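Local structure of catechol 1,2-dioxygenase (Acinetobacter sp., 1DMH) at residues His226-Ala231 / Lys236-Ile241; Pro108-Gly113 / Lys152-His157; Glu272-Asn277 / Gly281-Met286. The protein catalyses the iron(III)-dependent intradiol cleavage of catechol by O2 to cis,cis-muconate, the first step of catechol breakdown in the beta-ketoadipate pathway. All coordinates share one frame; numbering follows the deposited sequence.

Contact 1: His226-Ala231 / Lys236-Ile241; sequences HYFVSA and KLTTQI. With FE (Fe (III) ion), chain C; MCT (4-methylcatechol), chain D.
Tyr227 and Thr239 face each other as an antiparallel hydrogen-bonded pair, and two residues on Val229 and Leu237 do the same, so four backbone bonds zip this beta hairpin together. Tyr227 N gives to Thr239 O at 3.0 Å, Val229 N gives to Leu237 O, and Leu237 N returns a bond to Val229 O at 2.9 Å. Thr239 O carries a second load: a water donates to it and accepts from His226 ND1 at 2.7 Å. Both ring nitrogens of His226 are thereby used, because NE2 coordinates the iron(III) at 2.1 Å. The water lies in the plane of the imidazole and probably steadies its rotation, a second-shell link from strand backbone to metal ligand. Bound 4-methylcatechol chelates the same iron through O3 and O4; Tyr164 and His224 supply the other protein ligands. On the face shared with His226, Gln240 runs beside the imidazole with its amide turned 83° from the ring. Farther along, the extended Lys236 chain crosses the Phe228 ring, bringing CE over one face and NZ into a cation-pi contact 4.3 Å from the centroid. Thr238 OG1 lies instead at the ring edge, 3.1 Å from Phe228 CE1. On the opposite face of the sheet the edge of the Tyr227 ring meets Ile241 CD1, the end of a side chain that reaches across from the next strand, while Tyr227 OH bonds Tyr190 and Thr239 OG1 bonds Pro102 O. Within the beta core of this intradiol dioxygenase, strand 220-230 is flanked by strand 237-243 and, across backbone bonds from His226 and Phe228, by strand 152-157; Leu290 of strand 283-291 packs against Tyr227, Val229 and Leu237.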
loop_
_atom_site.group_PDB
_atom_site.type_symbol
_atom_site.label_atom_id
_atom_site.label_comp_id
_atom_site.label_asym_id
_atom_site.label_seq_id
_atom_site.Cartn_x
_atom_site.Cartn_y
_atom_site.Cartn_z
ATOM N N HIS A 226 -19.535 -17.862 -6.718
ATOM C CA HIS A 226 -18.922 -17.173 -7.860
ATOM C C HIS A 226 -19.060 -17.959 -9.166
ATOM O O HIS A 226 -19.048 -19.183 -9.158
ATOM C CB HIS A 226 -17.422 -16.991 -7.611
ATOM C CG HIS A 226 -17.101 -16.063 -6.487
ATOM N ND1 HIS A 226 -16.970 -14.696 -6.664
ATOM C CD2 HIS A 226 -16.894 -16.298 -5.170
ATOM C CE1 HIS A 226 -16.693 -14.134 -5.499
ATOM N NE2 HIS A 226 -16.641 -15.081 -4.580
ATOM N N TYR A 227 -19.154 -17.231 -10.277
ATOM C CA TYR A 227 -19.222 -17.815 -11.606
ATOM C C TYR A 227 -18.335 -17.077 -12.616
ATOM O O TYR A 227 -18.223 -15.845 -12.583
ATOM C CB TYR A 227 -20.625 -17.705 -12.218
ATOM C CG TYR A 227 -21.701 -18.619 -11.706
ATOM C CD1 TYR A 227 -22.375 -18.345 -10.515
ATOM C CD2 TYR A 227 -22.077 -19.737 -12.448
ATOM C CE1 TYR A 227 -23.417 -19.169 -10.072
ATOM C CE2 TYR A 227 -23.108 -20.573 -12.028
ATOM C CZ TYR A 227 -23.779 -20.286 -10.845
ATOM O OH TYR A 227 -24.813 -21.098 -10.451
ATOM N N PHE A 228 -17.733 -17.861 -13.513
ATOM C CA PHE A 228 -17.015 -17.380 -14.693
ATOM C C PHE A 228 -17.752 -18.244 -15.736
ATOM O O PHE A 228 -17.940 -19.445 -15.530
ATOM C CB PHE A 228 -15.551 -17.797 -14.747
ATOM C CG PHE A 228 -14.590 -16.770 -14.241
ATOM C CD1 PHE A 228 -14.906 -15.415 -14.233
ATOM C CD2 PHE A 228 -13.351 -17.164 -13.794
ATOM C CE1 PHE A 228 -13.974 -14.466 -13.767
ATOM C CE2 PHE A 228 -12.415 -16.232 -13.327
ATOM C CZ PHE A 228 -12.728 -14.880 -13.314
ATOM N N VAL A 229 -18.227 -17.637 -16.812
ATOM C CA VAL A 229 -18.830 -18.420 -17.873
ATOM C C VAL A 229 -18.198 -17.887 -19.160
ATOM O O VAL A 229 -18.205 -16.677 -19.423
ATOM C CB VAL A 229 -20.372 -18.258 -17.962
ATOM C CG1 VAL A 229 -20.939 -19.197 -19.057
ATOM C CG2 VAL A 229 -21.015 -18.591 -16.617
ATOM N N SER A 230 -17.602 -18.780 -19.937
ATOM C CA SER A 230 -17.028 -18.382 -21.217
ATOM C C SER A 230 -17.464 -19.362 -22.325
ATOM O O SER A 230 -17.787 -20.533 -22.055
ATOM C CB SER A 230 -15.497 -18.284 -21.128
ATOM O OG SER A 230 -14.900 -19.484 -20.721
ATOM N N ALA A 231 -17.503 -18.865 -23.555
ATOM C CA ALA A 231 -17.915 -19.660 -24.706
ATOM C C ALA A 231 -17.508 -18.926 -25.974
ATOM O O ALA A 231 -17.433 -17.695 -25.983
ATOM C CB ALA A 231 -19.422 -19.844 -24.691
ATOM N N LYS A 236 -16.607 -13.013 -21.857
ATOM C CA LYS A 236 -16.525 -13.791 -20.625
ATOM C C LYS A 236 -17.361 -13.086 -19.549
ATOM O O LYS A 236 -17.209 -11.873 -19.304
ATOM C CB LYS A 236 -15.081 -13.916 -20.181
ATOM C CG LYS A 236 -14.883 -14.816 -19.022
ATOM C CD LYS A 236 -13.406 -14.829 -18.708
ATOM C CE LYS A 236 -13.091 -15.864 -17.649
ATOM N NZ LYS A 236 -11.609 -16.049 -17.551
ATOM N N LEU A 237 -18.260 -13.846 -18.927
ATOM C CA LEU A 237 -19.154 -13.300 -17.904
ATOM C C LEU A 237 -18.571 -13.547 -16.521
ATOM O O LEU A 237 -18.149 -14.654 -16.214
ATOM C CB LEU A 237 -20.532 -14.003 -17.955
ATOM C CG LEU A 237 -21.859 -13.389 -17.461
ATOM C CD1 LEU A 237 -22.717 -14.520 -16.991
ATOM C CD2 LEU A 237 -21.671 -12.321 -16.433
ATOM N N THR A 238 -18.543 -12.515 -15.689
ATOM C CA THR A 238 -18.092 -12.656 -14.312
ATOM C C THR A 238 -19.294 -12.243 -13.474
ATOM O O THR A 238 -19.821 -11.145 -13.655
ATOM C CB THR A 238 -16.914 -11.712 -13.962
ATOM O OG1 THR A 238 -15.773 -12.084 -14.741
ATOM C CG2 THR A 238 -16.562 -11.783 -12.447
ATOM N N THR A 239 -19.755 -13.106 -12.572
ATOM C CA THR A 239 -20.897 -12.729 -11.770
ATOM C C THR A 239 -20.952 -13.618 -10.527
ATOM O O THR A 239 -20.018 -14.366 -10.243
ATOM C CB THR A 239 -22.231 -12.836 -12.614
ATOM O OG1 THR A 239 -23.299 -12.213 -11.894
ATOM C CG2 THR A 239 -22.616 -14.288 -12.872
ATOM N N GLN A 240 -22.022 -13.513 -9.755
ATOM C CA GLN A 240 -22.135 -14.377 -8.585
ATOM C C GLN A 240 -23.599 -14.406 -8.201
ATOM O O GLN A 240 -24.384 -13.588 -8.698
ATOM C CB GLN A 240 -21.335 -13.821 -7.414
ATOM C CG GLN A 240 -22.123 -12.804 -6.643
ATOM C CD GLN A 240 -21.405 -12.223 -5.431
ATOM O OE1 GLN A 240 -22.062 -11.606 -4.565
ATOM N NE2 GLN A 240 -20.082 -12.382 -5.361
ATOM N N ILE A 241 -23.982 -15.366 -7.369
ATOM C CA ILE A 241 -25.358 -15.386 -6.885
ATOM C C ILE A 241 -25.320 -15.333 -5.373
ATOM O O ILE A 241 -24.380 -15.820 -4.752
ATOM C CB ILE A 241 -26.177 -16.613 -7.367
ATOM C CG1 ILE A 241 -25.461 -17.925 -7.053
ATOM C CG2 ILE A 241 -26.478 -16.440 -8.841
ATOM C CD1 ILE A 241 -26.215 -19.181 -7.518
HETATM FE FE FE C . -16.508 -14.862 -2.503
HETATM C C1 MCT D . -14.288 -10.491 -1.234
HETATM C C2 MCT D . -14.909 -11.101 -2.338
HETATM C C3 MCT D . -15.320 -12.445 -2.214
HETATM O O3 MCT D . -15.929 -13.054 -3.281
HETATM C C4 MCT D . -15.126 -13.164 -1.046
HETATM O O4 MCT D . -15.550 -14.468 -0.980
HETATM C C5 MCT D . -14.523 -12.591 0.042
HETATM C C6 MCT D . -14.082 -11.176 -0.062
HETATM C C MCT D . -13.827 -9.025 -1.346
HETATM O O HOH W 1 -17.457 -13.516 -9.091
HETATM O O HOH W 2 -14.323 -13.500 -2.620
#

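Contact 2: Pro108-Gly113 / Lys152-His157; sequences PLYVAG and KVEIWH. With MCT (4-methylcatechol), chain D.
An aromatic cluster beside the substrate pocket of the intradiol dioxygenase fold joins the loop at Leu109-Tyr110 to strand 152-157, with Tyr110 meeting both Trp156 and Glu154. The tyrosine and indole form a T-shaped (edge-to-face) pair: the Tyr110 edge leans on the Trp156 six-membered ring, centroids 5.0 Å apart and planes at 66°. CD1 is the ring atom that leads, 3.8 Å from Trp156 CZ3. Closer to the backbone, Tyr110 CA adds a CH-pi contact over the five-membered ring, so one residue spreads along much of one indole face. Tyr110 CG is anti to its own backbone N, which carries the ring past the indole toward Glu154. The other torsion that matters is that of Trp156, whose CG sits between the backbone N and carbonyl carbon (chi1 68°), swinging the indole out from the strand so that one face meets Tyr110. His226, an iron ligand, stacks on Trp156, and Phe228 meets both aromatic rings of the pair, so the cluster adjoins the metal site through His226. The loop also lines the pocket itself: Leu109 CD1 lies 3.6 Å from O4 of 4-methylcatechol, and Pro108 CD lies 3.7 Å from its C1. A water at the indole edge, in its plane, accepts from Trp156 NE1 at 3.1 Å and from Leu109 N at 2.9 Å, satisfying the indole N-H and coupling it to the loop backbone beside the substrate. Leu109 O is taken by Arg179, from the strand on the far side of 152-157 from 220-230. At the outer end of the tyrosine, its hydroxyl donates a short bond of 2.5 Å from Tyr110 OH to the syn lone pair of Glu154 OE1, with ring and carboxylate planes 67° apart.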
loop_
_atom_site.group_PDB
_atom_site.type_symbol
_atom_site.label_atom_id
_atom_site.label_comp_id
_atom_site.label_asym_id
_atom_site.label_seq_id
_atom_site.Cartn_x
_atom_site.Cartn_y
_atom_site.Cartn_z
ATOM N N PRO A 108 -11.101 -11.436 -4.847
ATOM C CA PRO A 108 -9.700 -11.858 -4.981
ATOM C C PRO A 108 -9.351 -13.346 -4.782
ATOM O O PRO A 108 -8.169 -13.696 -4.714
ATOM C CB PRO A 108 -9.025 -10.973 -3.941
ATOM C CG PRO A 108 -10.042 -11.116 -2.772
ATOM C CD PRO A 108 -11.396 -10.999 -3.459
ATOM N N LEU A 109 -10.358 -14.214 -4.740
ATOM C CA LEU A 109 -10.119 -15.623 -4.429
ATOM C C LEU A 109 -10.249 -16.665 -5.517
ATOM O O LEU A 109 -10.374 -17.854 -5.209
ATOM C CB LEU A 109 -11.010 -16.015 -3.244
ATOM C CG LEU A 109 -10.913 -14.964 -2.134
ATOM C CD1 LEU A 109 -12.008 -15.139 -1.095
ATOM C CD2 LEU A 109 -9.549 -15.043 -1.527
ATOM N N TYR A 110 -10.228 -16.246 -6.781
ATOM C CA TYR A 110 -10.273 -17.199 -7.882
ATOM C C TYR A 110 -8.926 -17.930 -7.918
ATOM O O TYR A 110 -7.886 -17.352 -7.592
ATOM C CB TYR A 110 -10.456 -16.481 -9.213
ATOM C CG TYR A 110 -10.367 -17.414 -10.404
ATOM C CD1 TYR A 110 -11.384 -18.339 -10.673
ATOM C CD2 TYR A 110 -9.254 -17.376 -11.262
ATOM C CE1 TYR A 110 -11.301 -19.191 -11.761
ATOM C CE2 TYR A 110 -9.157 -18.234 -12.370
ATOM C CZ TYR A 110 -10.181 -19.129 -12.611
ATOM O OH TYR A 110 -10.113 -19.943 -13.715
ATOM N N VAL A 111 -8.950 -19.202 -8.288
ATOM C CA VAL A 111 -7.715 -19.997 -8.405
ATOM C C VAL A 111 -7.822 -20.724 -9.739
ATOM O O VAL A 111 -8.835 -21.382 -10.013
ATOM C CB VAL A 111 -7.554 -21.069 -7.295
ATOM C CG1 VAL A 111 -6.271 -21.856 -7.561
ATOM C CG2 VAL A 111 -7.510 -20.424 -5.900
ATOM N N ALA A 112 -6.792 -20.597 -10.572
ATOM C CA ALA A 112 -6.817 -21.239 -11.879
ATOM C C ALA A 112 -6.384 -22.708 -11.821
ATOM O O ALA A 112 -5.562 -23.076 -10.973
ATOM C CB ALA A 112 -5.930 -20.463 -12.842
ATOM N N GLY A 113 -6.968 -23.533 -12.701
ATOM C CA GLY A 113 -6.611 -24.945 -12.784
ATOM C C GLY A 113 -7.493 -25.993 -12.112
ATOM O O GLY A 113 -7.038 -27.110 -11.841
ATOM N N LYS A 152 -18.079 -22.977 -20.883
ATOM C CA LYS A 152 -17.331 -23.399 -19.692
ATOM C C LYS A 152 -17.801 -22.581 -18.495
ATOM O O LYS A 152 -17.647 -21.355 -18.467
ATOM C CB LYS A 152 -15.847 -23.177 -19.883
ATOM C CG LYS A 152 -14.950 -23.615 -18.731
ATOM C CD LYS A 152 -13.532 -23.369 -19.193
ATOM C CE LYS A 152 -12.486 -23.907 -18.267
ATOM N NZ LYS A 152 -11.157 -23.931 -18.967
ATOM N N VAL A 153 -18.386 -23.274 -17.527
ATOM C CA VAL A 153 -18.908 -22.640 -16.329
ATOM C C VAL A 153 -17.927 -22.905 -15.190
ATOM O O VAL A 153 -17.696 -24.064 -14.836
ATOM C CB VAL A 153 -20.289 -23.233 -15.942
ATOM C CG1 VAL A 153 -20.845 -22.516 -14.710
ATOM C CG2 VAL A 153 -21.272 -23.116 -17.119
ATOM N N GLU A 154 -17.335 -21.848 -14.637
ATOM C CA GLU A 154 -16.420 -22.008 -13.517
ATOM C C GLU A 154 -17.082 -21.508 -12.238
ATOM O O GLU A 154 -17.539 -20.378 -12.179
ATOM C CB GLU A 154 -15.136 -21.237 -13.762
ATOM C CG GLU A 154 -14.441 -21.694 -15.012
ATOM C CD GLU A 154 -13.125 -20.983 -15.221
ATOM O OE1 GLU A 154 -12.210 -21.153 -14.390
ATOM O OE2 GLU A 154 -13.017 -20.252 -16.219
ATOM N N ILE A 155 -17.112 -22.368 -11.223
ATOM C CA ILE A 155 -17.748 -22.066 -9.953
ATOM C C ILE A 155 -16.799 -22.245 -8.780
ATOM O O ILE A 155 -16.024 -23.202 -8.735
ATOM C CB ILE A 155 -18.955 -22.999 -9.738
ATOM C CG1 ILE A 155 -19.852 -22.951 -10.982
ATOM C CG2 ILE A 155 -19.733 -22.591 -8.486
ATOM C CD1 ILE A 155 -21.122 -23.722 -10.835
ATOM N N TRP A 156 -16.834 -21.321 -7.831
ATOM C CA TRP A 156 -16.000 -21.473 -6.650
ATOM C C TRP A 156 -16.750 -20.810 -5.521
ATOM O O TRP A 156 -17.472 -19.843 -5.751
ATOM C CB TRP A 156 -14.573 -20.895 -6.872
ATOM C CG TRP A 156 -14.366 -19.387 -7.034
ATOM C CD1 TRP A 156 -13.894 -18.514 -6.088
ATOM C CD2 TRP A 156 -14.572 -18.611 -8.224
ATOM N NE1 TRP A 156 -13.792 -17.246 -6.616
ATOM C CE2 TRP A 156 -14.202 -17.277 -7.925
ATOM C CE3 TRP A 156 -15.035 -18.915 -9.518
ATOM C CZ2 TRP A 156 -14.282 -16.247 -8.867
ATOM C CZ3 TRP A 156 -15.119 -17.891 -10.459
ATOM C CH2 TRP A 156 -14.741 -16.570 -10.124
ATOM N N HIS A 157 -16.628 -21.352 -4.315
ATOM C CA HIS A 157 -17.334 -20.790 -3.163
ATOM C C HIS A 157 -16.718 -21.251 -1.848
ATOM O O HIS A 157 -15.833 -22.103 -1.837
ATOM C CB HIS A 157 -18.820 -21.164 -3.231
ATOM C CG HIS A 157 -19.098 -22.632 -3.048
ATOM N ND1 HIS A 157 -19.187 -23.231 -1.805
ATOM C CD2 HIS A 157 -19.324 -23.617 -3.955
ATOM C CE1 HIS A 157 -19.457 -24.519 -1.957
ATOM N NE2 HIS A 157 -19.545 -24.778 -3.252
HETATM C C1 MCT D . -14.288 -10.491 -1.234
HETATM C C2 MCT D . -14.909 -11.101 -2.338
HETATM C C3 MCT D . -15.320 -12.445 -2.214
HETATM O O3 MCT D . -15.929 -13.054 -3.281
HETATM C C4 MCT D . -15.126 -13.164 -1.046
HETATM O O4 MCT D . -15.550 -14.468 -0.980
HETATM C C5 MCT D . -14.523 -12.591 0.042
HETATM C C6 MCT D . -14.082 -11.176 -0.062
HETATM C C MCT D . -13.827 -9.025 -1.346
HETATM O O HOH W 3 -13.218 -14.445 -5.396
#

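Contact 3: Glu272-Asn277 / Gly281-Met286; sequences EAIKAN and GPFAEM
Phe283 points its ring at the last turn of helix 271-276, where Ala273, Ile274 and Asn277 receive it. Its CG occupies the position between the backbone N and the carbonyl carbon (chi1 68°), which lifts the ring off the strand and presents its far edge to the helix. CE1 reaches Ala273 CB at 4.2 Å, and the backbone N of Ile274 lies at the ring edge, near its plane. CZ meets the Asn277 amide, 3.3 Å from ND2; the two side chains cross at about a right angle, with amide and ring planes 58° apart. Asn277, the first residue to leave helical geometry, has CG anti to its carbonyl carbon (chi1 -68°). This turns the amide back over the helix end, where ND2 donates to Ala273 O at 3.0 Å from above the carbonyl plane. Ala273 O also accepts the backbone N of Asn277, so two donors grip one carbonyl of the last turn, while Asn277 OD1 is bonded by Arg191. Ile274 handles the other end of the contact. It reaches out so that CD1 presses on the Gly281-Pro282 peptide, 3.3 Å from Gly281 C, and touches Pro282 CD at 4.0 Å. Its CG2 branch lies against the Gly281 backbone, as does CG1, so all three outer carbons of the isoleucine rest on the start of the returning chain. This is peripheral packing of a short helix against the beginning of a strand, far from the iron site. His268 of strand 262-268 stacks on the Phe283 ring and touches Ala273, and Thr133 and Ile135 of strand 133-141 also touch that ring, setting Phe283 between the helix and the two strands that neighbour strand 283-291.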
loop_
_atom_site.group_PDB
_atom_site.type_symbol
_atom_site.label_atom_id
_atom_site.label_comp_id
_atom_site.label_asym_id
_atom_site.label_seq_id
_atom_site.Cartn_x
_atom_site.Cartn_y
_atom_site.Cartn_z
ATOM N N GLU A 272 -39.075 -38.728 -1.670
ATOM C CA GLU A 272 -39.066 -38.841 -3.121
ATOM C C GLU A 272 -38.015 -37.955 -3.757
ATOM O O GLU A 272 -37.306 -38.388 -4.668
ATOM C CB GLU A 272 -40.440 -38.523 -3.713
ATOM C CG GLU A 272 -41.436 -39.674 -3.582
ATOM C CD GLU A 272 -40.905 -40.980 -4.206
ATOM O OE1 GLU A 272 -40.570 -40.965 -5.419
ATOM O OE2 GLU A 272 -40.819 -42.013 -3.482
ATOM N N ALA A 273 -37.909 -36.722 -3.271
ATOM C CA ALA A 273 -36.936 -35.773 -3.800
ATOM C C ALA A 273 -35.539 -36.305 -3.538
ATOM O O ALA A 273 -34.701 -36.376 -4.434
ATOM C CB ALA A 273 -37.112 -34.423 -3.125
ATOM N N ILE A 274 -35.312 -36.684 -2.290
ATOM C CA ILE A 274 -34.034 -37.212 -1.844
ATOM C C ILE A 274 -33.575 -38.364 -2.712
ATOM O O ILE A 274 -32.470 -38.370 -3.242
ATOM C CB ILE A 274 -34.133 -37.669 -0.378
ATOM C CG1 ILE A 274 -34.396 -36.448 0.510
ATOM C CG2 ILE A 274 -32.893 -38.408 0.028
ATOM C CD1 ILE A 274 -34.314 -36.708 1.993
ATOM N N LYS A 275 -34.451 -39.336 -2.877
ATOM C CA LYS A 275 -34.141 -40.521 -3.663
ATOM C C LYS A 275 -33.909 -40.221 -5.140
ATOM O O LYS A 275 -33.042 -40.822 -5.766
ATOM C CB LYS A 275 -35.284 -41.514 -3.512
ATOM C CG LYS A 275 -34.937 -42.958 -3.745
ATOM C CD LYS A 275 -36.210 -43.773 -3.565
ATOM C CE LYS A 275 -36.890 -43.415 -2.234
ATOM N NZ LYS A 275 -38.289 -43.947 -2.104
ATOM N N ALA A 276 -34.676 -39.286 -5.687
ATOM C CA ALA A 276 -34.569 -38.930 -7.096
ATOM C C ALA A 276 -33.229 -38.297 -7.452
ATOM O O ALA A 276 -32.617 -38.664 -8.448
ATOM C CB ALA A 276 -35.702 -37.986 -7.484
ATOM N N ASN A 277 -32.787 -37.340 -6.641
ATOM C CA ASN A 277 -31.517 -36.638 -6.858
ATOM C C ASN A 277 -30.383 -37.455 -6.268
ATOM O O ASN A 277 -29.245 -37.008 -6.198
ATOM C CB ASN A 277 -31.568 -35.269 -6.173
ATOM C CG ASN A 277 -32.557 -34.331 -6.831
ATOM O OD1 ASN A 277 -32.256 -33.734 -7.861
ATOM N ND2 ASN A 277 -33.757 -34.222 -6.258
ATOM N N GLY A 281 -29.864 -37.581 2.198
ATOM C CA GLY A 281 -30.727 -36.972 3.195
ATOM C C GLY A 281 -31.228 -35.640 2.692
ATOM O O GLY A 281 -31.029 -35.338 1.531
ATOM N N PRO A 282 -31.887 -34.823 3.528
ATOM C CA PRO A 282 -32.393 -33.518 3.098
ATOM C C PRO A 282 -31.301 -32.662 2.441
ATOM O O PRO A 282 -30.127 -32.716 2.831
ATOM C CB PRO A 282 -32.943 -32.922 4.401
ATOM C CG PRO A 282 -32.130 -33.645 5.479
ATOM C CD PRO A 282 -32.227 -35.047 4.942
ATOM N N PHE A 283 -31.689 -31.881 1.440
ATOM C CA PHE A 283 -30.728 -31.059 0.717
ATOM C C PHE A 283 -31.404 -29.781 0.230
ATOM O O PHE A 283 -32.641 -29.673 0.245
ATOM C CB PHE A 283 -30.178 -31.855 -0.484
ATOM C CG PHE A 283 -31.202 -32.117 -1.557
ATOM C CD1 PHE A 283 -32.106 -33.169 -1.436
ATOM C CD2 PHE A 283 -31.316 -31.273 -2.656
ATOM C CE1 PHE A 283 -33.116 -33.379 -2.391
ATOM C CE2 PHE A 283 -32.315 -31.469 -3.617
ATOM C CZ PHE A 283 -33.221 -32.530 -3.480
ATOM N N ALA A 284 -30.590 -28.815 -0.196
ATOM C CA ALA A 284 -31.101 -27.561 -0.732
ATOM C C ALA A 284 -30.909 -27.581 -2.268
ATOM O O ALA A 284 -29.981 -28.213 -2.796
ATOM C CB ALA A 284 -30.343 -26.394 -0.119
ATOM N N GLU A 285 -31.808 -26.915 -2.984
ATOM C CA GLU A 285 -31.693 -26.830 -4.435
ATOM C C GLU A 285 -31.783 -25.370 -4.903
ATOM O O GLU A 285 -32.646 -24.606 -4.436
ATOM C CB GLU A 285 -32.784 -27.654 -5.133
ATOM C CG GLU A 285 -32.793 -27.499 -6.654
ATOM C CD GLU A 285 -33.901 -28.288 -7.317
ATOM O OE1 GLU A 285 -35.036 -28.284 -6.788
ATOM O OE2 GLU A 285 -33.659 -28.897 -8.381
ATOM N N MET A 286 -30.876 -24.991 -5.803
ATOM C CA MET A 286 -30.847 -23.652 -6.397
ATOM C C MET A 286 -30.730 -23.837 -7.904
ATOM O O MET A 286 -29.960 -24.664 -8.381
ATOM C CB MET A 286 -29.655 -22.827 -5.906
ATOM C CG MET A 286 -29.657 -22.530 -4.407
ATOM S SD MET A 286 -28.205 -21.599 -3.834
ATOM C CE MET A 286 -28.542 -20.024 -4.499
#

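From the N terminus, contact 2 comes first and spans the greatest length of chain, bringing residues 108-113, which begin at the pocket, back onto strand 152-157. Contact 1 follows as a tight hairpin of strands 220-230 and 237-243, and contact 3 closes a short turn where helix 271-276 leads into strand 283-291, the last strand of the large sheet in chain order. The three lie in series, neither nested nor crossed. Contacts 1 and 2 share a border: strands 220-230 and 152-157 are neighbours, and both contacts reach the bound 4-methylcatechol. Contact 3 is about 26 Å away, centre to centre, yet strand 283-291 leads inward, where Met286 touches Ile241 of contact 1.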